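Local coordinates for alpha-1,3-glucanase (Bacillus circulans, PDB 5ZRU), which probably hydrolyses the alpha-1,3-glucosidic linkages of alpha-1,3-glucan, this chain being the catalytic unit of a larger, probably secreted and carbohydrate-binding, GH87 enzyme, at residues Leu277-Ile282 / Ser309-Val314. Numbering follows the deposited sequence.
With ZN (zinc ion), chain F; CA (calcium ion), chain L.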
loop_
_atom_site.group_PDB
_atom_site.type_symbol
_atom_site.label_atom_id
_atom_site.label_comp_id
_atom_site.label_asym_id
_atom_site.label_seq_id
_atom_site.Cartn_x
_atom_site.Cartn_y
_atom_site.Cartn_z
ATOM N N LEU A 277 0.349 16.667 -16.062
ATOM C CA LEU A 277 1.618 15.969 -15.951
ATOM C C LEU A 277 1.405 14.503 -16.298
ATOM O O LEU A 277 0.325 13.945 -16.083
ATOM C CB LEU A 277 2.217 16.125 -14.550
ATOM C CG LEU A 277 1.550 15.493 -13.335
ATOM C CD1 LEU A 277 2.068 14.080 -13.126
ATOM C CD2 LEU A 277 1.808 16.347 -12.082
ATOM N N ASP A 278 2.439 13.893 -16.876
ATOM C CA ASP A 278 2.453 12.463 -17.170
ATOM C C ASP A 278 3.809 11.952 -16.716
ATOM O O ASP A 278 4.841 12.341 -17.274
ATOM C CB ASP A 278 2.232 12.172 -18.659
ATOM C CG ASP A 278 2.080 10.678 -18.936
ATOM O OD1 ASP A 278 1.004 10.129 -18.659
ATOM O OD2 ASP A 278 3.048 10.040 -19.389
ATOM N N PHE A 279 3.809 11.120 -15.678
ATOM C CA PHE A 279 5.035 10.665 -15.033
ATOM C C PHE A 279 4.981 9.150 -15.021
ATOM O O PHE A 279 4.007 8.578 -14.522
ATOM C CB PHE A 279 5.123 11.236 -13.606
ATOM C CG PHE A 279 6.432 10.987 -12.919
ATOM C CD1 PHE A 279 6.744 9.729 -12.416
ATOM C CD2 PHE A 279 7.341 12.028 -12.740
ATOM C CE1 PHE A 279 7.963 9.496 -11.772
ATOM C CE2 PHE A 279 8.564 11.802 -12.095
ATOM C CZ PHE A 279 8.866 10.540 -11.616
ATOM N N SER A 280 6.010 8.493 -15.564
ATOM C CA SER A 280 5.867 7.052 -15.729
ATOM C C SER A 280 7.214 6.355 -15.788
ATOM O O SER A 280 8.245 6.964 -16.088
ATOM C CB SER A 280 5.072 6.704 -16.996
ATOM O OG SER A 280 5.768 7.091 -18.173
ATOM N N HIS A 281 7.164 5.047 -15.496
ATOM C CA HIS A 281 8.199 4.076 -15.867
ATOM C C HIS A 281 9.491 4.297 -15.087
ATOM O O HIS A 281 10.596 4.263 -15.637
ATOM C CB HIS A 281 8.431 4.079 -17.378
ATOM C CG HIS A 281 7.331 3.387 -18.117
ATOM N ND1 HIS A 281 7.023 2.061 -17.902
ATOM C CD2 HIS A 281 6.425 3.847 -19.009
ATOM C CE1 HIS A 281 5.992 1.724 -18.656
ATOM N NE2 HIS A 281 5.612 2.790 -19.338
ATOM N N ILE A 282 9.334 4.483 -13.777
ATOM C CA ILE A 282 10.435 4.796 -12.875
ATOM C C ILE A 282 10.206 4.043 -11.578
ATOM O O ILE A 282 9.064 3.927 -11.116
ATOM C CB ILE A 282 10.514 6.318 -12.631
ATOM C CG1 ILE A 282 11.060 7.014 -13.881
ATOM C CG2 ILE A 282 11.352 6.662 -11.406
ATOM C CD1 ILE A 282 10.682 8.459 -13.977
ATOM N N SER A 309 -4.088 14.521 -15.144
ATOM C CA SER A 309 -2.721 14.018 -15.105
ATOM C C SER A 309 -2.705 12.505 -14.902
ATOM O O SER A 309 -3.700 11.891 -14.520
ATOM C CB SER A 309 -1.923 14.713 -14.003
ATOM O OG SER A 309 -1.809 16.108 -14.266
ATOM N N LYS A 310 -1.557 11.897 -15.201
ATOM C CA LYS A 310 -1.358 10.480 -14.937
ATOM C C LYS A 310 0.004 10.271 -14.305
ATOM O O LYS A 310 1.002 10.819 -14.783
ATOM C CB LYS A 310 -1.436 9.640 -16.216
ATOM C CG LYS A 310 -2.742 9.676 -16.966
ATOM C CD LYS A 310 -2.917 8.356 -17.718
ATOM C CE LYS A 310 -4.295 8.232 -18.352
ATOM N NZ LYS A 310 -4.413 9.026 -19.600
ATOM N N VAL A 311 0.047 9.476 -13.241
ATOM C CA VAL A 311 1.284 8.869 -12.764
ATOM C C VAL A 311 1.064 7.373 -12.902
ATOM O O VAL A 311 0.178 6.811 -12.244
ATOM C CB VAL A 311 1.628 9.257 -11.317
ATOM C CG1 VAL A 311 3.002 8.675 -10.918
ATOM C CG2 VAL A 311 1.600 10.772 -11.139
ATOM N N HIS A 312 1.818 6.725 -13.787
ATOM C CA HIS A 312 1.486 5.353 -14.124
ATOM C C HIS A 312 2.749 4.534 -14.340
ATOM O O HIS A 312 3.803 5.065 -14.691
ATOM C CB HIS A 312 0.585 5.299 -15.372
ATOM C CG HIS A 312 1.254 5.743 -16.637
ATOM N ND1 HIS A 312 1.948 4.875 -17.455
ATOM C CD2 HIS A 312 1.309 6.956 -17.243
ATOM C CE1 HIS A 312 2.403 5.531 -18.507
ATOM N NE2 HIS A 312 2.029 6.795 -18.404
ATOM N N ASN A 313 2.635 3.230 -14.096
ATOM C CA ASN A 313 3.772 2.323 -14.253
ATOM C C ASN A 313 4.972 2.818 -13.443
ATOM O O ASN A 313 6.092 2.929 -13.941
ATOM C CB ASN A 313 4.134 2.163 -15.732
ATOM C CG ASN A 313 3.028 1.501 -16.526
ATOM O OD1 ASN A 313 2.097 2.160 -16.991
ATOM N ND2 ASN A 313 3.128 0.189 -16.688
ATOM N N VAL A 314 4.723 3.159 -12.182
ATOM C CA VAL A 314 5.806 3.512 -11.276
ATOM C C VAL A 314 5.848 2.487 -10.149
ATOM O O VAL A 314 4.886 1.756 -9.890
ATOM C CB VAL A 314 5.677 4.948 -10.710
ATOM C CG1 VAL A 314 5.793 5.998 -11.824
ATOM C CG2 VAL A 314 4.368 5.123 -9.908
HETATM ZN ZN ZN F . 2.338 8.225 -19.890
HETATM CA CA CA L . 4.196 2.927 -20.984
HETATM O O HOH W 1 4.111 7.490 -20.792
HETATM O O HOH W 2 2.064 2.517 -20.547
HETATM O O HOH W 3 4.165 5.220 -21.602
#
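Leu277 N donates a nearly straight bond to Ser309 OG (2.9 Å, 169°), and the same hydroxyl reaches Phe305 O. Lys310 N bonds back to Leu277 O, and the strands run on in parallel. Asp278, its CG anti to the backbone N (chi1 -173°), and His312 turn to one side and share a zinc ion, through Asp278 OD2 at 2.0 Å and His312 NE2 at 2.1 Å; His3 and a water are further ligands. The pairing joins successive coils of the right-handed parallel beta-helix in the D2 part of the catalytic unit. Phe279 N bonds Lys310 O, and His312 N bonds Phe279 O. The Phe279 side chain turns to the other side, where Val314 CG1 meets its ring at the edge, 3.9 Å from CD1, and Val311 lies alongside. Ser280 CB sits over one face of the His312 imidazole, 3.4 Å from its centroid, while Ser280 OG bonds the zinc-bound water. The ring's rotation is further fixed by an in-plane bond from ND1 to Asn313 OD1 (172°), which leaves NE2 for the metal. At the corner of the coil, His281 N bonds Asn313 O from above the carbonyl plane. Asn313 CB lies over one face of the His281 ring, offset toward its rim; His281 NE2 is 2.2 Å from an ion modelled as calcium.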